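Local coordinates for surface protein VspA (Borrelia turicatae, PDB 1YJG) that serves as a variable outer-membrane lipoprotein associated with neurotropism, and probably helps the spirochaete evade host immunity through antigenic switching, at the interface of chains A and B. Coordinates in Å, arbitrary orientation; residue numbers count along the deposited sequence, not the author numbering. Chains: chain A/B, Surface protein VspA.

The four contacts are patches of one two-fold symmetric interface between two copies of the VspA helical-bundle core in the deposited assembly; the structure alone does not show whether this pair is the biological dimer. Contacts 3 and 4, about 12 Å apart between C-alpha centres, run along helix 2-28 of chain A and 3-28 of chain B and share A:Thr19, contact 3 also drawing on helix 129-155. Contacts 1 and 2, about 15 Å apart, join helix 48-69 of one chain to the 30-47 region of the other, with roles exchanged. Contact 4 uses helix 48-69 too, through B:Val57. Contacts 2 and 3 are about 28 Å apart.

Contact 1: the interface of chains A and B. Residues chain A 52-53, 55-56; chain B 30, 34-35, 39-40.
A:Tyr55 and A:Ser52, on helix 48-69 of one Vsp-family helical bundle, pack against the short strands 33-36 and 39-42 of the second copy in a helix-on-hairpin interface that is mainly apolar and would help hold the two chains together if this pair forms on the cell surface. B:Ile35 and B:Leu40 lie side by side over one face of the A:Tyr55 ring. The B:Leu40 methyl CD2 stands over that face beside ring atom CD2, 3.7 Å away, the two side chains sliding past each other in opposite directions. B:Ile35 crosses obliquely and covers the CB and CD1 side of the same face, its CD1 lying 3.9 Å from A:Tyr55 CB. With CG anti to the backbone N (chi1 -176°), the ring runs out along the hairpin until the phenol OH comes 3.6 Å from B:Gly39 CA, which lies on that side too.

One turn earlier, A:Ser52 CB rests against the methyl of B:Ala30 at 3.8 Å and also meets B:Leu40 CD2, whereas its hydroxyl OG turns towards the strand backbone, 3.3 Å from B:Lys34 CA. OG does not bond the strand directly; a water 3.1 Å from A:Ser52 OG bridges it to the amide N of B:Ile35, with 154° at the amide hydrogen. On the other side of A:Ser52, away from the water, the B:Ala30 methyl packs on the helix backbone, 3.7 Å from A:Gly53 CA, and the other B:Leu40 methyl, CD1, reaches A:Ser56 CB.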
ATOM      1  N   SER A  52       8.957  -7.417   7.737  1.00 14.96           N
ATOM      2  CA  SER A  52       9.207  -6.138   8.400  1.00 15.20           C
ATOM      3  C   SER A  52       8.451  -5.050   7.629  1.00 15.22           C
ATOM      4  O   SER A  52       7.870  -4.159   8.238  1.00 15.08           O
ATOM      5  CB  SER A  52      10.710  -5.811   8.484  1.00 14.29           C
ATOM      6  OG  SER A  52      11.414  -6.752   9.295  1.00 15.25           O
ATOM      7  N   GLY A  53       8.458  -5.143   6.295  1.00 13.02           N
ATOM      8  CA  GLY A  53       7.777  -4.193   5.430  1.00 13.93           C
ATOM      9  C   GLY A  53       6.281  -4.177   5.696  1.00 12.14           C
ATOM     10  O   GLY A  53       5.672  -3.114   5.816  1.00 11.55           O
ATOM     11  N   TYR A  55       4.852  -5.219   8.385  1.00 12.34           N
ATOM     12  CA  TYR A  55       4.706  -4.699   9.733  1.00 10.70           C
ATOM     13  C   TYR A  55       4.663  -3.163   9.704  1.00 10.87           C
ATOM     14  O   TYR A  55       3.871  -2.566  10.415  1.00  9.15           O
ATOM     15  CB  TYR A  55       5.863  -5.181  10.615  1.00  9.33           C
ATOM     16  CG  TYR A  55       5.733  -4.760  12.051  1.00 10.08           C
ATOM     17  CD1 TYR A  55       5.147  -5.595  12.986  1.00 12.15           C
ATOM     18  CD2 TYR A  55       6.173  -3.510  12.472  1.00 13.50           C
ATOM     19  CE1 TYR A  55       5.007  -5.203  14.300  1.00 14.42           C
ATOM     20  CE2 TYR A  55       6.042  -3.112  13.793  1.00 14.10           C
ATOM     21  CZ  TYR A  55       5.455  -3.960  14.698  1.00 10.83           C
ATOM     22  OH  TYR A  55       5.316  -3.574  16.005  1.00 14.22           O
ATOM     23  N   SER A  56       5.519  -2.543   8.884  1.00 12.28           N
ATOM     24  CA  SER A  56       5.596  -1.075   8.768  1.00 13.79           C
ATOM     25  C   SER A  56       4.340  -0.479   8.114  1.00 10.84           C
ATOM     26  O   SER A  56       3.889   0.603   8.491  1.00 12.09           O
ATOM     27  CB  SER A  56       6.859  -0.659   8.000  1.00 13.17           C
ATOM     28  OG  SER A  56       7.021   0.749   8.003  1.00  9.94           O
TER
ATOM     29  N   ALA B  30      11.436  -0.119   6.675  1.00 18.12           N
ATOM     30  CA  ALA B  30      11.790  -1.454   7.149  1.00 17.74           C
ATOM     31  C   ALA B  30      13.146  -1.953   6.649  1.00 19.95           C
ATOM     32  O   ALA B  30      13.545  -3.083   6.960  1.00 17.97           O
ATOM     33  CB  ALA B  30      10.710  -2.446   6.740  1.00 19.72           C
ATOM     34  N   LYS B  34      14.316  -5.659  11.509  1.00 24.52           N
ATOM     35  CA  LYS B  34      13.648  -6.922  11.770  1.00 22.99           C
ATOM     36  C   LYS B  34      12.530  -6.616  12.742  1.00 20.86           C
ATOM     37  O   LYS B  34      12.509  -5.554  13.358  1.00 15.60           O
ATOM     38  CB  LYS B  34      14.606  -7.946  12.388  1.00 22.40           C
ATOM     39  CG  LYS B  34      14.950  -7.695  13.862  1.00 24.10           C
ATOM     40  CD  LYS B  34      15.875  -8.767  14.421  1.00 24.60           C
ATOM     41  CE  LYS B  34      16.056  -8.598  15.926  1.00 27.77           C
ATOM     42  NZ  LYS B  34      16.829  -9.710  16.575  1.00 29.60           N
ATOM     43  N   ILE B  35      11.598  -7.548  12.877  1.00 21.24           N
ATOM     44  CA  ILE B  35      10.496  -7.375  13.798  1.00 19.93           C
ATOM     45  C   ILE B  35      11.040  -7.866  15.129  1.00 21.69           C
ATOM     46  O   ILE B  35      11.310  -9.058  15.297  1.00 20.68           O
ATOM     47  CB  ILE B  35       9.267  -8.194  13.371  1.00 19.72           C
ATOM     48  CG1 ILE B  35       8.752  -7.677  12.027  1.00 18.38           C
ATOM     49  CG2 ILE B  35       8.166  -8.112  14.435  1.00 19.71           C
ATOM     50  CD1 ILE B  35       7.677  -8.530  11.424  1.00 19.47           C
ATOM     51  N   GLY B  39       8.964  -3.719  18.375  1.00 29.46           N
ATOM     52  CA  GLY B  39       8.754  -3.071  17.090  1.00 29.44           C
ATOM     53  C   GLY B  39       9.951  -3.274  16.190  1.00 26.11           C
ATOM     54  O   GLY B  39      10.786  -4.131  16.461  1.00 22.82           O
ATOM     55  N   LEU B  40      10.039  -2.492  15.120  1.00 26.00           N
ATOM     56  CA  LEU B  40      11.163  -2.609  14.192  1.00 27.12           C
ATOM     57  C   LEU B  40      12.457  -2.195  14.891  1.00 29.26           C
ATOM     58  O   LEU B  40      12.548  -1.099  15.446  1.00 26.59           O
ATOM     59  CB  LEU B  40      10.956  -1.745  12.942  1.00 26.02           C
ATOM     60  CG  LEU B  40       9.821  -2.130  11.984  1.00 25.61           C
ATOM     61  CD1 LEU B  40       9.920  -1.292  10.722  1.00 25.00           C
ATOM     62  CD2 LEU B  40       9.823  -3.623  11.648  1.00 24.86           C
TER
HETATM   63  O   HOH W   1      11.341  -9.550  10.591  1.00 26.90           O

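Contact 2: the interface of chains A and B. Residues chain A 30, 32-33, 43-47, 50; chain B 49, 52.
B:Lys49 pushes its side chain into the region around the A-chain hairpin, where the contact is built mostly on backbone carbonyls. Its ammonium NZ bonds the carbonyl O of A:Asp45 at 2.8 Å. B:Lys49 NZ also bonds A:Asp43 O, at a rather short 2.5 Å. NZ stands tilted from both carbonyl planes, by 33° at A:Asp45. A salt bridge from NZ to the carboxylate OD1 of A:Asp43, longer at 3.6 Å, adds a charge contact, with the aspartate crossing the lysine at about a right angle. A further hydrogen bond links the hydroxyl OG of B:Ser52 to A:Lys33 O at 2.8 Å, the donor lying above the carbonyl plane.

The chi2 bend (62°) leads the lysine past A:Asn47, whose polar OD1 touches the aliphatic chain 3.3 Å from B:Lys49 CG; the chi4 bend (-134°) turns NZ to its carbonyls. The same OD1 accepts the amide N of A:Gly32 at 2.9 Å, in plane on a lone pair, which probably fixes the A:Asn47 amide. Apolar packing comes from A:Leu50 CB, 3.9 Å from B:Lys49 CB.

In the fold, helix 48-69 of chain B contributes both gripping residues; chain A offers the loop at A:Ala30 and A:Gly32, strand 33-36, the 43-47 loop between strand 39-42 and helix 48-69, and that helix's first turn.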
ATOM      1  N   ALA A  30       5.167 -11.827  -2.973  1.00 17.29           N
ATOM      2  CA  ALA A  30       6.627 -11.711  -3.054  1.00 17.68           C
ATOM      3  C   ALA A  30       7.364 -12.675  -2.127  1.00 17.89           C
ATOM      4  O   ALA A  30       8.595 -12.715  -2.131  1.00 17.24           O
ATOM      5  CB  ALA A  30       7.056 -10.299  -2.745  1.00 14.20           C
ATOM      6  N   GLY A  32       9.215 -15.677  -0.861  1.00 20.61           N
ATOM      7  CA  GLY A  32      10.020 -16.674  -1.547  1.00 21.29           C
ATOM      8  C   GLY A  32      10.234 -16.323  -3.001  1.00 21.24           C
ATOM      9  O   GLY A  32      10.226 -17.204  -3.857  1.00 24.30           O
ATOM     10  N   LYS A  33      10.388 -15.029  -3.271  1.00 19.64           N
ATOM     11  CA  LYS A  33      10.606 -14.522  -4.617  1.00 21.66           C
ATOM     12  C   LYS A  33      11.661 -13.418  -4.626  1.00 20.61           C
ATOM     13  O   LYS A  33      11.715 -12.565  -3.729  1.00 18.93           O
ATOM     14  CB  LYS A  33       9.311 -13.960  -5.228  1.00 25.97           C
ATOM     15  CG  LYS A  33       8.145 -14.943  -5.338  1.00 28.32           C
ATOM     16  CD  LYS A  33       8.224 -15.763  -6.607  1.00 31.47           C
ATOM     17  CE  LYS A  33       7.128 -16.816  -6.675  1.00 31.85           C
ATOM     18  NZ  LYS A  33       5.862 -16.219  -7.180  1.00 35.55           N
ATOM     19  N   ASP A  43      12.698 -17.951  -5.399  1.00 31.63           N
ATOM     20  CA  ASP A  43      13.959 -17.930  -4.660  1.00 30.50           C
ATOM     21  C   ASP A  43      13.515 -17.984  -3.191  1.00 29.14           C
ATOM     22  O   ASP A  43      13.400 -16.964  -2.516  1.00 29.66           O
ATOM     23  CB  ASP A  43      14.765 -16.677  -4.985  1.00 31.21           C
ATOM     24  CG  ASP A  43      16.163 -16.712  -4.398  1.00 33.94           C
ATOM     25  OD1 ASP A  43      16.585 -15.706  -3.795  1.00 34.94           O
ATOM     26  OD2 ASP A  43      16.920 -17.702  -4.493  1.00 38.56           O
ATOM     27  N   ALA A  44      13.227 -19.199  -2.737  1.00 26.59           N
ATOM     28  CA  ALA A  44      12.734 -19.489  -1.385  1.00 26.81           C
ATOM     29  C   ALA A  44      13.446 -18.960  -0.132  1.00 25.00           C
ATOM     30  O   ALA A  44      14.655 -18.746  -0.099  1.00 22.12           O
ATOM     31  CB  ALA A  44      12.537 -21.002  -1.244  1.00 24.92           C
ATOM     32  N   ASP A  45      12.621 -18.801   0.903  1.00 23.53           N
ATOM     33  CA  ASP A  45      12.993 -18.346   2.244  1.00 20.78           C
ATOM     34  C   ASP A  45      13.634 -16.955   2.377  1.00 19.84           C
ATOM     35  O   ASP A  45      13.505 -16.123   1.485  1.00 19.34           O
ATOM     36  CB  ASP A  45      13.817 -19.445   2.915  1.00 22.22           C
ATOM     37  CG  ASP A  45      13.222 -20.832   2.692  1.00 21.64           C
ATOM     38  OD1 ASP A  45      11.986 -20.953   2.556  1.00 21.09           O
ATOM     39  OD2 ASP A  45      13.911 -21.863   2.631  1.00 22.76           O
ATOM     40  N   LYS A  46      14.268 -16.697   3.519  1.00 19.88           N
ATOM     41  CA  LYS A  46      14.915 -15.412   3.798  1.00 25.05           C
ATOM     42  C   LYS A  46      13.891 -14.265   3.675  1.00 22.33           C
ATOM     43  O   LYS A  46      14.197 -13.191   3.148  1.00 21.52           O
ATOM     44  CB  LYS A  46      16.119 -15.175   2.871  1.00 27.38           C
ATOM     45  CG  LYS A  46      17.049 -16.381   2.686  1.00 31.17           C
ATOM     46  CD  LYS A  46      17.273 -16.662   1.198  1.00 33.39           C
ATOM     47  CE  LYS A  46      18.225 -17.833   0.965  1.00 36.81           C
ATOM     48  NZ  LYS A  46      19.569 -17.388   0.473  1.00 37.36           N
ATOM     49  N   ASN A  47      12.693 -14.488   4.213  1.00 20.71           N
ATOM     50  CA  ASN A  47      11.600 -13.509   4.146  1.00 19.87           C
ATOM     51  C   ASN A  47      11.476 -12.479   5.268  1.00 20.33           C
ATOM     52  O   ASN A  47      10.618 -11.605   5.187  1.00 20.41           O
ATOM     53  CB  ASN A  47      10.266 -14.261   4.046  1.00 18.55           C
ATOM     54  CG  ASN A  47      10.159 -15.084   2.794  1.00 16.82           C
ATOM     55  OD1 ASN A  47      10.037 -14.538   1.702  1.00 15.92           O
ATOM     56  ND2 ASN A  47      10.205 -16.402   2.937  1.00 13.43           N
ATOM     57  N   LEU A  50      10.763  -8.756   4.396  1.00 12.22           N
ATOM     58  CA  LEU A  50       9.493  -8.556   3.707  1.00 14.00           C
ATOM     59  C   LEU A  50       8.412  -8.461   4.794  1.00 15.21           C
ATOM     60  O   LEU A  50       7.511  -7.624   4.704  1.00  9.02           O
ATOM     61  CB  LEU A  50       9.208  -9.696   2.721  1.00 11.50           C
ATOM     62  CG  LEU A  50       7.827  -9.728   2.067  1.00 12.30           C
ATOM     63  CD1 LEU A  50       7.573  -8.457   1.245  1.00 10.31           C
ATOM     64  CD2 LEU A  50       7.662 -10.984   1.216  1.00 11.92           C
TER
ATOM     65  N   LYS B  49      14.079  -9.763  -0.314  1.00 22.01           N
ATOM     66  CA  LYS B  49      12.643 -10.014  -0.221  1.00 19.65           C
ATOM     67  C   LYS B  49      11.782  -8.757  -0.012  1.00 17.46           C
ATOM     68  O   LYS B  49      10.655  -8.704  -0.483  1.00 16.36           O
ATOM     69  CB  LYS B  49      12.357 -11.104   0.819  1.00 21.45           C
ATOM     70  CG  LYS B  49      12.225 -12.498   0.219  1.00 22.53           C
ATOM     71  CD  LYS B  49      13.505 -12.967  -0.460  1.00 24.94           C
ATOM     72  CE  LYS B  49      13.285 -14.255  -1.251  1.00 25.33           C
ATOM     73  NZ  LYS B  49      14.352 -15.252  -0.999  1.00 24.77           N
ATOM     74  N   SER B  52      11.515  -7.144  -3.308  1.00 16.60           N
ATOM     75  CA  SER B  52      10.613  -7.939  -4.122  1.00 15.96           C
ATOM     76  C   SER B  52       9.183  -7.540  -3.781  1.00 14.68           C
ATOM     77  O   SER B  52       8.304  -7.553  -4.640  1.00 14.59           O
ATOM     78  CB  SER B  52      10.794  -9.429  -3.834  1.00 16.91           C
ATOM     79  OG  SER B  52      12.058  -9.870  -4.275  1.00 18.07           O
TER

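Contact 3: the interface of chains A and B. Residues chain A 15, 19, 143, 147; chain B 12, 15-16.
A:Glu147 and B:Lys12 reach towards each other tip to tip across the chain boundary, joining helix 129-155 of chain A to helix 3-28 of chain B. The glutamate is extended beyond CG and presents the carboxylate oxygen OE2, which takes the ammonium NZ of B:Lys12 on its syn lone pair at 2.7 Å, a hydrogen bond and salt bridge together. B:Lys12 is poorly ordered, so the detail of its bent chain deserves caution. A:Lys15, on helix 2-28, crosses that chain at about a right angle, in an approach so tight that it is doubtful. As modelled, the two like charges would repel each other, and the carboxylate of A:Glu147 may offset this. A:Leu143 CD2 approaches NZ of B:Lys12 from the same A-chain helix as the glutamate.

On the other side of A:Lys15, A:Thr19 of the same helix and B:Asp16 meet obliquely. The threonine hydroxyl OG1 donates at 2.8 Å to B:Asp16 OD2, which accepts on its anti lone pair, away from the other carboxylate oxygen. CG of B:Asp16 is anti to the backbone N (chi1 176°), which directs the carboxylate across to chain A. The A:Thr19 methyl CG2 also packs close to OD2 of B:Asp16, at 3.3 Å. The A:Lys15 ammonium NZ stays 4.7 Å from B:Asp16 OD2, a distance at which a weak electrostatic attraction is possible.

In the deposited pair, the A:Thr19–B:Asp16 bond links the two long helices beyond the apolar centre of the interface, and the A:Glu147–B:Lys12 bridge may add to it.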
ATOM      1  N   LYS A  15     -10.454   4.976   2.553  1.00  8.98           N
ATOM      2  CA  LYS A  15     -10.019   4.354   1.299  1.00 10.23           C
ATOM      3  C   LYS A  15      -8.517   4.117   1.390  1.00 12.36           C
ATOM      4  O   LYS A  15      -8.019   3.050   1.032  1.00  8.20           O
ATOM      5  CB  LYS A  15     -10.351   5.254   0.095  1.00 11.56           C
ATOM      6  CG  LYS A  15     -10.003   4.680  -1.293  1.00 12.24           C
ATOM      7  CD  LYS A  15     -10.503   3.235  -1.497  1.00 13.14           C
ATOM      8  CE  LYS A  15     -10.116   2.707  -2.882  1.00 12.53           C
ATOM      9  NZ  LYS A  15     -10.695   1.382  -3.170  1.00 11.52           N
ATOM     10  N   THR A  19      -6.733   0.448   1.146  1.00 10.95           N
ATOM     11  CA  THR A  19      -5.731   0.108   0.142  1.00 13.61           C
ATOM     12  C   THR A  19      -4.474  -0.463   0.811  1.00 13.13           C
ATOM     13  O   THR A  19      -3.981  -1.512   0.393  1.00 10.22           O
ATOM     14  CB  THR A  19      -5.384   1.323  -0.696  1.00 13.01           C
ATOM     15  OG1 THR A  19      -6.468   1.595  -1.607  1.00 16.50           O
ATOM     16  CG2 THR A  19      -4.174   1.044  -1.588  1.00  9.92           C
ATOM     17  N   LEU A 143     -15.213   0.825   5.049  1.00 16.72           N
ATOM     18  CA  LEU A 143     -15.206   1.443   3.718  1.00 15.85           C
ATOM     19  C   LEU A 143     -16.634   1.504   3.188  1.00 17.33           C
ATOM     20  O   LEU A 143     -17.054   2.521   2.632  1.00 15.66           O
ATOM     21  CB  LEU A 143     -14.284   0.712   2.717  1.00 12.56           C
ATOM     22  CG  LEU A 143     -14.185   1.330   1.303  1.00 10.53           C
ATOM     23  CD1 LEU A 143     -13.802   2.852   1.344  1.00  8.53           C
ATOM     24  CD2 LEU A 143     -13.211   0.586   0.415  1.00 10.24           C
ATOM     25  N   GLU A 147     -18.408   4.933   2.267  1.00 11.52           N
ATOM     26  CA  GLU A 147     -18.848   5.196   0.902  1.00 13.26           C
ATOM     27  C   GLU A 147     -20.347   5.487   0.886  1.00 14.07           C
ATOM     28  O   GLU A 147     -20.790   6.372   0.155  1.00 13.81           O
ATOM     29  CB  GLU A 147     -18.409   4.085  -0.059  1.00 15.14           C
ATOM     30  CG  GLU A 147     -16.993   4.347  -0.576  1.00 15.97           C
ATOM     31  CD  GLU A 147     -16.343   3.176  -1.298  1.00 16.51           C
ATOM     32  OE1 GLU A 147     -16.974   2.120  -1.460  1.00 19.99           O
ATOM     33  OE2 GLU A 147     -15.174   3.324  -1.710  1.00 17.36           O
TER
ATOM     34  N   LYS B  12     -11.542   7.513  -6.961  1.00 24.23           N
ATOM     35  CA  LYS B  12     -11.413   6.378  -6.043  1.00 23.75           C
ATOM     36  C   LYS B  12     -10.239   5.525  -6.531  1.00 22.54           C
ATOM     37  O   LYS B  12      -9.357   5.126  -5.759  1.00 19.03           O
ATOM     38  CB  LYS B  12     -12.699   5.525  -6.064  1.00 29.29           C
ATOM     39  CG  LYS B  12     -13.361   5.235  -4.706  1.00 33.26           C
ATOM     40  CD  LYS B  12     -14.127   3.870  -4.703  1.00 34.80           C
ATOM     41  CE  LYS B  12     -13.302   2.741  -4.027  1.00 34.69           C
ATOM     42  NZ  LYS B  12     -14.069   1.582  -3.452  1.00 32.34           N
ATOM     43  N   LYS B  15      -6.875   7.262  -6.208  1.00 13.09           N
ATOM     44  CA  LYS B  15      -6.511   7.289  -4.793  1.00 12.83           C
ATOM     45  C   LYS B  15      -5.897   5.923  -4.413  1.00 10.63           C
ATOM     46  O   LYS B  15      -4.910   5.845  -3.694  1.00 11.86           O
ATOM     47  CB  LYS B  15      -7.775   7.591  -3.962  1.00 13.30           C
ATOM     48  CG  LYS B  15      -7.596   7.939  -2.483  1.00 15.14           C
ATOM     49  CD  LYS B  15      -6.221   8.442  -2.088  1.00 16.18           C
ATOM     50  CE  LYS B  15      -6.172   8.774  -0.603  1.00 16.96           C
ATOM     51  NZ  LYS B  15      -4.984   9.607  -0.263  1.00 21.76           N
ATOM     52  N   ASP B  16      -6.475   4.858  -4.943  1.00 11.60           N
ATOM     53  CA  ASP B  16      -6.007   3.501  -4.692  1.00 13.01           C
ATOM     54  C   ASP B  16      -4.556   3.375  -5.171  1.00 13.92           C
ATOM     55  O   ASP B  16      -3.663   3.049  -4.397  1.00 15.18           O
ATOM     56  CB  ASP B  16      -6.932   2.500  -5.395  1.00 12.83           C
ATOM     57  CG  ASP B  16      -6.462   1.053  -5.255  1.00 14.04           C
ATOM     58  OD1 ASP B  16      -6.333   0.376  -6.295  1.00 15.35           O
ATOM     59  OD2 ASP B  16      -6.209   0.515  -4.162  1.00 11.31           O
TER

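Contact 4: the interface of chains A and B. Residues chain A 19-20, 23, 26-27; chain B 19-20, 23, 57.
Helix 2-28 of chain A and its counterpart 3-28 of chain B, long helices of the two Vsp-family bundles, meet here around the two-fold axis, so the same residues face each other from both sides. The methyls CG2 of A:Thr19 and B:Thr19 touch at 3.6 Å, their side chains crossing at a slant. Each threonine methyl also meets the leucine of the partner helix: B:Thr19 CG2 lies 3.6 Å from A:Leu20 CD2, and A:Thr19 CG2 packs in the same way on B:Leu20, these threonine-leucine pairs crossing at about a right angle. The CD2 methyl of each leucine then reaches the partner's serine a turn further along, with B:Leu20 CD2 3.5 Å from A:Ser23 CB.

The serine hydroxyls are turned to the interior of the pair. Each OG sits between the backbone N and the carbonyl carbon (chi1 85° in A:Ser23), the crowded position, from which it donates back to the carbonyl of its own helix: A:Ser23 OG to A:Leu20 O at 2.6 Å, and likewise in chain B. A water molecule joins the two hydroxyls, 3.0 Å from A:Ser23 OG and 2.9 Å from B:Ser23 OG, so polar groups within an otherwise apolar seam are bridged across the chains.

Towards one flank, B:Val57 of helix 48-69 brings its methyl CG2 obliquely to A:Leu27 CD2 at 3.8 Å, and that methyl also borders A:Glu26 CB.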
ATOM      1  N   THR A  19      -6.733   0.448   1.146  1.00 10.95           N
ATOM      2  CA  THR A  19      -5.731   0.108   0.142  1.00 13.61           C
ATOM      3  C   THR A  19      -4.474  -0.463   0.811  1.00 13.13           C
ATOM      4  O   THR A  19      -3.981  -1.512   0.393  1.00 10.22           O
ATOM      5  CB  THR A  19      -5.384   1.323  -0.696  1.00 13.01           C
ATOM      6  OG1 THR A  19      -6.468   1.595  -1.607  1.00 16.50           O
ATOM      7  CG2 THR A  19      -4.174   1.044  -1.588  1.00  9.92           C
ATOM      8  N   LEU A  20      -3.972   0.215   1.845  1.00  8.93           N
ATOM      9  CA  LEU A  20      -2.786  -0.261   2.554  1.00 11.00           C
ATOM     10  C   LEU A  20      -2.960  -1.706   3.074  1.00 13.16           C
ATOM     11  O   LEU A  20      -2.028  -2.501   3.011  1.00 10.15           O
ATOM     12  CB  LEU A  20      -2.446   0.652   3.723  1.00 12.59           C
ATOM     13  CG  LEU A  20      -1.903   2.044   3.376  1.00 13.81           C
ATOM     14  CD1 LEU A  20      -1.587   2.795   4.645  1.00 14.89           C
ATOM     15  CD2 LEU A  20      -0.655   1.955   2.501  1.00 14.70           C
ATOM     16  N   SER A  23      -2.823  -4.037   0.274  1.00  5.97           N
ATOM     17  CA  SER A  23      -1.457  -4.015  -0.259  1.00  5.56           C
ATOM     18  C   SER A  23      -0.647  -5.146   0.331  1.00  7.67           C
ATOM     19  O   SER A  23       0.310  -5.595  -0.285  1.00 10.71           O
ATOM     20  CB  SER A  23      -0.760  -2.653  -0.037  1.00  6.91           C
ATOM     21  OG  SER A  23      -0.142  -2.514   1.238  1.00  3.12           O
ATOM     22  N   GLU A  26      -0.368  -8.008  -1.859  1.00 12.99           N
ATOM     23  CA  GLU A  26       0.639  -7.844  -2.916  1.00 11.96           C
ATOM     24  C   GLU A  26       2.035  -8.209  -2.378  1.00  9.44           C
ATOM     25  O   GLU A  26       2.885  -8.652  -3.140  1.00  6.62           O
ATOM     26  CB  GLU A  26       0.639  -6.428  -3.512  1.00 10.65           C
ATOM     27  CG  GLU A  26      -0.711  -5.914  -4.041  1.00 12.00           C
ATOM     28  CD  GLU A  26      -1.355  -6.773  -5.126  1.00 13.98           C
ATOM     29  OE1 GLU A  26      -2.546  -6.538  -5.417  1.00 14.08           O
ATOM     30  OE2 GLU A  26      -0.694  -7.663  -5.711  1.00 13.64           O
ATOM     31  N   LEU A  27       2.256  -8.017  -1.077  1.00  9.52           N
ATOM     32  CA  LEU A  27       3.529  -8.340  -0.436  1.00 11.36           C
ATOM     33  C   LEU A  27       3.653  -9.847  -0.260  1.00 14.08           C
ATOM     34  O   LEU A  27       4.765 -10.403  -0.324  1.00 14.46           O
ATOM     35  CB  LEU A  27       3.641  -7.660   0.932  1.00 11.01           C
ATOM     36  CG  LEU A  27       3.654  -6.131   0.954  1.00 12.00           C
ATOM     37  CD1 LEU A  27       3.775  -5.646   2.388  1.00 12.62           C
ATOM     38  CD2 LEU A  27       4.783  -5.544   0.093  1.00 13.19           C
TER
ATOM     39  N   THR B  19      -2.096   5.695  -3.048  1.00 15.49           N
ATOM     40  CA  THR B  19      -1.741   5.147  -1.739  1.00 13.76           C
ATOM     41  C   THR B  19      -0.728   4.005  -1.895  1.00 12.74           C
ATOM     42  O   THR B  19       0.167   3.852  -1.076  1.00 13.23           O
ATOM     43  CB  THR B  19      -3.018   4.638  -1.031  1.00 14.12           C
ATOM     44  OG1 THR B  19      -3.773   5.758  -0.548  1.00  8.63           O
ATOM     45  CG2 THR B  19      -2.694   3.800   0.227  1.00 11.41           C
ATOM     46  N   LEU B  20      -0.877   3.216  -2.949  1.00 10.61           N
ATOM     47  CA  LEU B  20       0.029   2.099  -3.201  1.00 14.65           C
ATOM     48  C   LEU B  20       1.471   2.596  -3.449  1.00 15.72           C
ATOM     49  O   LEU B  20       2.442   1.993  -2.966  1.00 13.73           O
ATOM     50  CB  LEU B  20      -0.468   1.260  -4.378  1.00 14.14           C
ATOM     51  CG  LEU B  20      -1.603   0.260  -4.122  1.00 17.90           C
ATOM     52  CD1 LEU B  20      -1.848  -0.540  -5.393  1.00 20.41           C
ATOM     53  CD2 LEU B  20      -1.326  -0.724  -2.948  1.00 16.78           C
ATOM     54  N   SER B  23       2.940   3.784  -0.309  1.00 14.62           N
ATOM     55  CA  SER B  23       3.180   2.652   0.575  1.00 12.51           C
ATOM     56  C   SER B  23       4.628   2.202   0.472  1.00 11.89           C
ATOM     57  O   SER B  23       5.147   1.570   1.394  1.00 14.42           O
ATOM     58  CB  SER B  23       2.207   1.477   0.300  1.00 15.77           C
ATOM     59  OG  SER B  23       2.691   0.563  -0.673  1.00 13.36           O
ATOM     60  N   VAL B  57       4.180  -4.523  -5.442  1.00 13.78           N
ATOM     61  CA  VAL B  57       3.250  -3.410  -5.266  1.00 12.86           C
ATOM     62  C   VAL B  57       3.231  -2.490  -6.494  1.00 14.36           C
ATOM     63  O   VAL B  57       2.158  -2.059  -6.950  1.00 14.56           O
ATOM     64  CB  VAL B  57       3.591  -2.589  -3.992  1.00 14.90           C
ATOM     65  CG1 VAL B  57       2.746  -1.329  -3.905  1.00 12.95           C
ATOM     66  CG2 VAL B  57       3.412  -3.439  -2.721  1.00 15.55           C
TER
HETATM   67  O   HOH W   2       2.736  -1.982   0.809  1.00 34.63           O